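Local coordinates for sugar fermentation stimulation protein homolog (Pyrococcus furiosus, PDB 4DA2), which probably binds DNA and, with an OB fold joined to a PD-(D/E)xK nuclease-like domain, holds a pair of calcium ions, at residues G113-D118 against Q154-E159; F11-L16 against G53-K58. The protein carries 1 engineered substitution. All coordinates share one frame; numbering follows the deposited sequence.

Contact 1 of 2, residues G113-D118 against Q154-E159. With CA (calcium ion), chain C; CA (calcium ion), chain D.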
loop_
_atom_site.group_PDB
_atom_site.type_symbol
_atom_site.label_atom_id
_atom_site.label_comp_id
_atom_site.label_asym_id
_atom_site.label_seq_id
_atom_site.Cartn_x
_atom_site.Cartn_y
_atom_site.Cartn_z
ATOM N N GLY A 113 7.536 -20.279 1.002
ATOM C CA GLY A 113 7.597 -20.987 -0.290
ATOM C C GLY A 113 8.706 -20.424 -1.162
ATOM O O GLY A 113 9.866 -20.377 -0.754
ATOM N N GLU A 114 8.348 -19.992 -2.368
ATOM C CA GLU A 114 9.326 -19.453 -3.311
ATOM C C GLU A 114 9.554 -17.953 -3.178
ATOM O O GLU A 114 10.363 -17.384 -3.905
ATOM C CB GLU A 114 8.874 -19.729 -4.747
ATOM C CG GLU A 114 8.762 -21.181 -5.136
ATOM C CD GLU A 114 8.036 -21.344 -6.457
ATOM O OE1 GLU A 114 7.735 -20.323 -7.121
ATOM O OE2 GLU A 114 7.761 -22.496 -6.828
ATOM N N SER A 115 8.848 -17.316 -2.244
ATOM C CA SER A 115 8.813 -15.873 -2.181
ATOM C C SER A 115 9.070 -15.360 -0.750
ATOM O O SER A 115 9.609 -16.079 0.094
ATOM C CB SER A 115 7.443 -15.402 -2.718
ATOM O OG SER A 115 7.442 -14.021 -2.992
ATOM N N ARG A 116 8.692 -14.110 -0.492
ATOM C CA ARG A 116 8.709 -13.539 0.861
ATOM C C ARG A 116 7.403 -12.786 1.038
ATOM O O ARG A 116 6.964 -12.094 0.110
ATOM C CB ARG A 116 9.859 -12.529 1.031
ATOM C CG ARG A 116 11.267 -13.169 1.022
ATOM C CD ARG A 116 12.353 -12.146 1.183
ATOM N NE ARG A 116 13.556 -12.758 1.753
ATOM C CZ ARG A 116 14.643 -13.093 1.072
ATOM N NH1 ARG A 116 14.718 -12.886 -0.238
ATOM N NH2 ARG A 116 15.663 -13.644 1.718
ATOM N N LEU A 117 6.784 -12.912 2.209
ATOM C CA LEU A 117 5.593 -12.107 2.515
ATOM C C LEU A 117 5.976 -11.016 3.505
ATOM O O LEU A 117 6.983 -11.133 4.199
ATOM C CB LEU A 117 4.490 -12.986 3.088
ATOM C CG LEU A 117 3.942 -14.067 2.159
ATOM C CD1 LEU A 117 2.915 -14.943 2.915
ATOM C CD2 LEU A 117 3.331 -13.445 0.903
ATOM N N ASP A 118 5.162 -9.961 3.593
ATOM C CA ASP A 118 5.553 -8.780 4.352
ATOM C C ASP A 118 5.837 -9.017 5.819
ATOM O O ASP A 118 6.874 -8.549 6.323
ATOM C CB ASP A 118 4.500 -7.678 4.240
ATOM C CG ASP A 118 4.443 -7.086 2.881
ATOM O OD1 ASP A 118 5.466 -7.108 2.151
ATOM O OD2 ASP A 118 3.366 -6.557 2.507
ATOM N N GLN A 154 0.940 -12.306 -7.961
ATOM C CA GLN A 154 0.402 -13.636 -8.217
ATOM C C GLN A 154 1.099 -14.673 -7.336
ATOM O O GLN A 154 0.431 -15.510 -6.751
ATOM C CB GLN A 154 0.525 -14.027 -9.696
ATOM C CG GLN A 154 -0.335 -13.202 -10.644
ATOM C CD GLN A 154 -0.010 -13.484 -12.113
ATOM O OE1 GLN A 154 0.658 -14.456 -12.432
ATOM N NE2 GLN A 154 -0.476 -12.627 -12.998
ATOM N N ARG A 155 2.429 -14.575 -7.229
ATOM C CA ARG A 155 3.228 -15.441 -6.359
ATOM C C ARG A 155 2.834 -15.313 -4.903
ATOM O O ARG A 155 2.693 -16.305 -4.227
ATOM C CB ARG A 155 4.727 -15.137 -6.505
ATOM C CG ARG A 155 5.369 -15.833 -7.685
ATOM C CD ARG A 155 6.898 -15.565 -7.689
ATOM N NE ARG A 155 7.409 -15.460 -9.052
ATOM C CZ ARG A 155 8.052 -14.407 -9.551
ATOM N NH1 ARG A 155 8.307 -13.325 -8.803
ATOM N NH2 ARG A 155 8.452 -14.436 -10.811
ATOM N N HIS A 156 2.686 -14.081 -4.431
ATOM C CA HIS A 156 2.322 -13.862 -3.037
ATOM C C HIS A 156 0.973 -14.483 -2.716
ATOM O O HIS A 156 0.828 -15.129 -1.690
ATOM C CB HIS A 156 2.304 -12.380 -2.694
ATOM C CG HIS A 156 3.647 -11.720 -2.722
ATOM N ND1 HIS A 156 3.789 -10.353 -2.818
ATOM C CD2 HIS A 156 4.905 -12.231 -2.662
ATOM C CE1 HIS A 156 5.077 -10.044 -2.797
ATOM N NE2 HIS A 156 5.774 -11.168 -2.724
ATOM N N ILE A 157 -0.016 -14.290 -3.585
ATOM C CA ILE A 157 -1.363 -14.827 -3.318
ATOM C C ILE A 157 -1.333 -16.364 -3.315
ATOM O O ILE A 157 -1.995 -17.018 -2.482
ATOM C CB ILE A 157 -2.445 -14.246 -4.272
ATOM C CG1 ILE A 157 -2.542 -12.723 -4.074
ATOM C CG2 ILE A 157 -3.846 -14.928 -3.992
ATOM C CD1 ILE A 157 -3.095 -11.941 -5.310
ATOM N N LYS A 158 -0.527 -16.945 -4.220
ATOM C CA LYS A 158 -0.347 -18.398 -4.247
ATOM C C LYS A 158 0.240 -18.938 -2.952
ATOM O O LYS A 158 -0.217 -19.962 -2.446
ATOM C CB LYS A 158 0.433 -18.844 -5.498
ATOM C CG LYS A 158 -0.401 -18.725 -6.785
ATOM C CD LYS A 158 0.411 -19.111 -8.034
ATOM C CE LYS A 158 -0.474 -19.185 -9.270
ATOM N NZ LYS A 158 0.301 -19.599 -10.472
ATOM N N GLU A 159 1.218 -18.231 -2.376
ATOM C CA GLU A 159 1.808 -18.683 -1.126
ATOM C C GLU A 159 0.807 -18.549 0.031
ATOM O O GLU A 159 0.796 -19.369 0.950
ATOM C CB GLU A 159 3.092 -17.923 -0.799
ATOM C CG GLU A 159 4.224 -18.118 -1.810
ATOM C CD GLU A 159 4.705 -19.569 -1.928
ATOM O OE1 GLU A 159 4.306 -20.445 -1.118
ATOM O OE2 GLU A 159 5.497 -19.822 -2.842
HETATM CA CA CA C . 3.677 -5.937 0.257
HETATM CA CA CA D . 7.307 -7.457 0.814
HETATM O O HOH W 1 6.108 -9.590 0.349
HETATM O O HOH W 2 3.266 -5.891 -2.125
HETATM O O HOH W 3 5.973 -6.379 -0.898
HETATM O O HOH W 4 4.497 -4.007 1.547
HETATM O O HOH W 5 8.503 -8.519 -1.230
#

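Contact 2 of 2, residues F11-L16 against G53-K58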
loop_
_atom_site.group_PDB
_atom_site.type_symbol
_atom_site.label_atom_id
_atom_site.label_comp_id
_atom_site.label_asym_id
_atom_site.label_seq_id
_atom_site.Cartn_x
_atom_site.Cartn_y
_atom_site.Cartn_z
ATOM N N PHE A 11 7.228 18.451 1.116
ATOM C CA PHE A 11 7.413 19.471 0.071
ATOM C C PHE A 11 6.471 19.262 -1.117
ATOM O O PHE A 11 6.544 18.226 -1.771
ATOM C CB PHE A 11 8.875 19.484 -0.430
ATOM C CG PHE A 11 9.893 19.767 0.646
ATOM C CD1 PHE A 11 9.789 20.908 1.446
ATOM C CD2 PHE A 11 10.971 18.906 0.845
ATOM C CE1 PHE A 11 10.733 21.178 2.442
ATOM C CE2 PHE A 11 11.919 19.169 1.842
ATOM C CZ PHE A 11 11.799 20.306 2.638
ATOM N N PRO A 12 5.584 20.243 -1.405
ATOM C CA PRO A 12 4.846 20.155 -2.668
ATOM C C PRO A 12 5.845 20.248 -3.826
ATOM O O PRO A 12 6.888 20.898 -3.694
ATOM C CB PRO A 12 3.925 21.390 -2.646
ATOM C CG PRO A 12 4.523 22.308 -1.639
ATOM C CD PRO A 12 5.258 21.463 -0.643
ATOM N N CYS A 13 5.541 19.572 -4.926
ATOM C CA CYS A 13 6.407 19.561 -6.095
ATOM C C CYS A 13 5.528 19.383 -7.320
ATOM O O CYS A 13 4.337 19.038 -7.194
ATOM C CB CYS A 13 7.448 18.431 -5.980
ATOM S SG CYS A 13 6.745 16.756 -6.081
ATOM N N ILE A 14 6.086 19.666 -8.496
ATOM C CA ILE A 14 5.412 19.386 -9.749
ATOM C C ILE A 14 6.022 18.146 -10.357
ATOM O O ILE A 14 7.247 18.073 -10.550
ATOM C CB ILE A 14 5.499 20.578 -10.761
ATOM C CG1 ILE A 14 4.963 21.865 -10.120
ATOM C CG2 ILE A 14 4.773 20.207 -12.086
ATOM C CD1 ILE A 14 5.329 23.148 -10.862
ATOM N N PHE A 15 5.175 17.169 -10.666
ATOM C CA PHE A 15 5.658 15.979 -11.340
ATOM C C PHE A 15 6.000 16.306 -12.784
ATOM O O PHE A 15 5.183 16.879 -13.504
ATOM C CB PHE A 15 4.644 14.838 -11.278
ATOM C CG PHE A 15 5.175 13.564 -11.843
ATOM C CD1 PHE A 15 6.072 12.795 -11.123
ATOM C CD2 PHE A 15 4.797 13.136 -13.122
ATOM C CE1 PHE A 15 6.614 11.604 -11.672
ATOM C CE2 PHE A 15 5.318 11.956 -13.656
ATOM C CZ PHE A 15 6.225 11.188 -12.937
ATOM N N LEU A 16 7.221 15.964 -13.199
ATOM C CA LEU A 16 7.648 16.250 -14.579
ATOM C C LEU A 16 7.570 15.004 -15.422
ATOM O O LEU A 16 6.825 14.961 -16.421
ATOM C CB LEU A 16 9.079 16.838 -14.594
ATOM C CG LEU A 16 9.192 18.156 -13.803
ATOM C CD1 LEU A 16 10.635 18.656 -13.738
ATOM C CD2 LEU A 16 8.268 19.243 -14.358
ATOM N N GLY A 53 2.716 16.698 -6.748
ATOM C CA GLY A 53 3.118 15.612 -5.841
ATOM C C GLY A 53 3.613 16.192 -4.531
ATOM O O GLY A 53 3.663 17.411 -4.356
ATOM N N TYR A 54 3.970 15.305 -3.609
ATOM C CA TYR A 54 4.515 15.668 -2.309
ATOM C C TYR A 54 5.724 14.799 -2.059
ATOM O O TYR A 54 5.651 13.579 -2.216
ATOM C CB TYR A 54 3.458 15.528 -1.204
ATOM C CG TYR A 54 2.440 16.600 -1.364
ATOM C CD1 TYR A 54 2.570 17.822 -0.712
ATOM C CD2 TYR A 54 1.378 16.426 -2.254
ATOM C CE1 TYR A 54 1.598 18.843 -0.925
ATOM C CE2 TYR A 54 0.441 17.399 -2.457
ATOM C CZ TYR A 54 0.544 18.590 -1.809
ATOM O OH TYR A 54 -0.441 19.510 -2.117
ATOM N N CYS A 55 6.860 15.446 -1.728
ATOM C CA CYS A 55 8.125 14.758 -1.486
ATOM C C CYS A 55 8.574 14.938 -0.031
ATOM O O CYS A 55 8.125 15.861 0.633
ATOM C CB CYS A 55 9.235 15.314 -2.402
ATOM S SG CYS A 55 9.161 14.716 -4.076
ATOM N N THR A 56 9.413 14.030 0.452
ATOM C CA THR A 56 10.119 14.220 1.718
ATOM C C THR A 56 11.605 13.893 1.521
ATOM O O THR A 56 11.942 13.087 0.650
ATOM C CB THR A 56 9.497 13.384 2.862
ATOM O OG1 THR A 56 9.943 13.916 4.118
ATOM C CG2 THR A 56 9.858 11.896 2.759
ATOM N N PRO A 57 12.509 14.542 2.308
ATOM C CA PRO A 57 13.936 14.293 2.091
ATOM C C PRO A 57 14.282 12.882 2.504
ATOM O O PRO A 57 13.558 12.281 3.290
ATOM C CB PRO A 57 14.630 15.300 3.028
ATOM C CG PRO A 57 13.612 16.344 3.296
ATOM C CD PRO A 57 12.299 15.611 3.304
ATOM N N LYS A 58 15.365 12.356 1.944
ATOM C CA LYS A 58 15.874 11.048 2.319
ATOM C C LYS A 58 17.352 11.251 2.630
ATOM O O LYS A 58 18.107 11.666 1.753
ATOM C CB LYS A 58 15.700 10.074 1.152
ATOM C CG LYS A 58 16.164 8.666 1.438
ATOM C CD LYS A 58 16.296 7.864 0.162
ATOM C CE LYS A 58 16.536 6.407 0.492
ATOM N NZ LYS A 58 16.964 5.648 -0.706
#

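Contact 1 of 2, residues G113-D118 against Q154-E159
The imidazole of H156 lies against S115, R116 and L117. At the ring's edge and in its plane sits S115 OG, 3.1 Å from H156 CD2; OG anti to the backbone N (chi1 -166°) is turned to this edge. The carbonyl oxygen R116 O approaches obliquely, 3.2 Å from H156 NE2 but too poorly angled for a hydrogen bond. Also oblique to the ring is L117 CD2, 3.9 Å from H156 CB, the two side chains running antiparallel alongside each other. The other ring nitrogen, ND1, is hydrogen-bonded to K133.

The carboxylate of E159 grips the turn before the strand. A bend at chi2 (-62°) brings CD close to G113 CA. OE2 accepts the E114 backbone N-H at 2.9 Å, nearly straight at 167° but from above the carboxylate plane. OE1 lies 3.4 Å from G113 CA, where a CB would clash with it. An alanine at E159 would probably leave the E114 amide without this acceptor and the turn at G113 freer to move.

What R116 O does accept is a hydrogen bond from a water that binds one calcium at 2.5 Å, which ties the strand to the metal site. D118 OD1 bridges the two ions; E109 also binds the water-linked one, while D118 OD2, E131 and the carbonyl oxygen of T132 bind the other. Helix 151-165 packs beside strand 115-122: L117 reaches F129 on strand 127-139 and L160 and L163 further along the helix, while I157 turns to helix 192-204.

Contact 2 of 2, residues F11-L16 against G53-K58
The ring of F11 reaches P57, and the side chain meets the 53-58 segment at both its ends. Its CB lies 3.8 Å from C55 O, the carbonyl that also accepts the F11 backbone N-H. The first torsion (chi1 -59°) sets CG beside the backbone N, on the side of that bond. Further out, CD2 still skirts C55 O, and CE2 touches P57 CG at 3.6 Å, the phenylalanine and proline side chains crossing at about a right angle.

The strands pair antiparallel. F11 and C55 form one hydrogen-bonded pair, C13 and G53 the other, with C13 N reaching G53 O at 2.9 Å from above the carbonyl plane. Between them P12, which has no N-H to give, occupies a non-hydrogen-bonded pair with Y54. There P12 CB packs on Y54 CE1 at 3.9 Å, and Y54 CA makes a CA-H...O contact with F11 O. On the face shared with F11, the sulfurs of C13 and C55 meet at 3.7 Å without a disulfide.

Strand 52-57 is flanked by strands 11-18 and 65-72 in the curled sheet of the OB fold. C13 packs on V26 and I28 of strand 23-28, C55 touches A35 of strand 31-36, and F11 reaches Y65 of strand 65-72.

How the contacts relate
The two contacts come in series along the chain: contact 2 closes before contact 1 opens. They lie on opposite sides of the chain's centre, 32 Å apart between centres and about 17 Å between nearest atoms, and do not touch. Each belongs to a different sheet. Contact 2 joins neighbouring strands of the OB sheet, whereas contact 1 sets helix 151-165 against strand 115-122 of the larger mixed sheet in the PD-(D/E)xK domain. One is thus a strand pairing and the other a helix-on-sheet contact. The protein ligands of the calcium ions, E109, D118, E131 and T132, all fall in the PD-(D/E)xK part of the sequence, so the metal site of this probably DNA-binding protein is separate from the OB sheet.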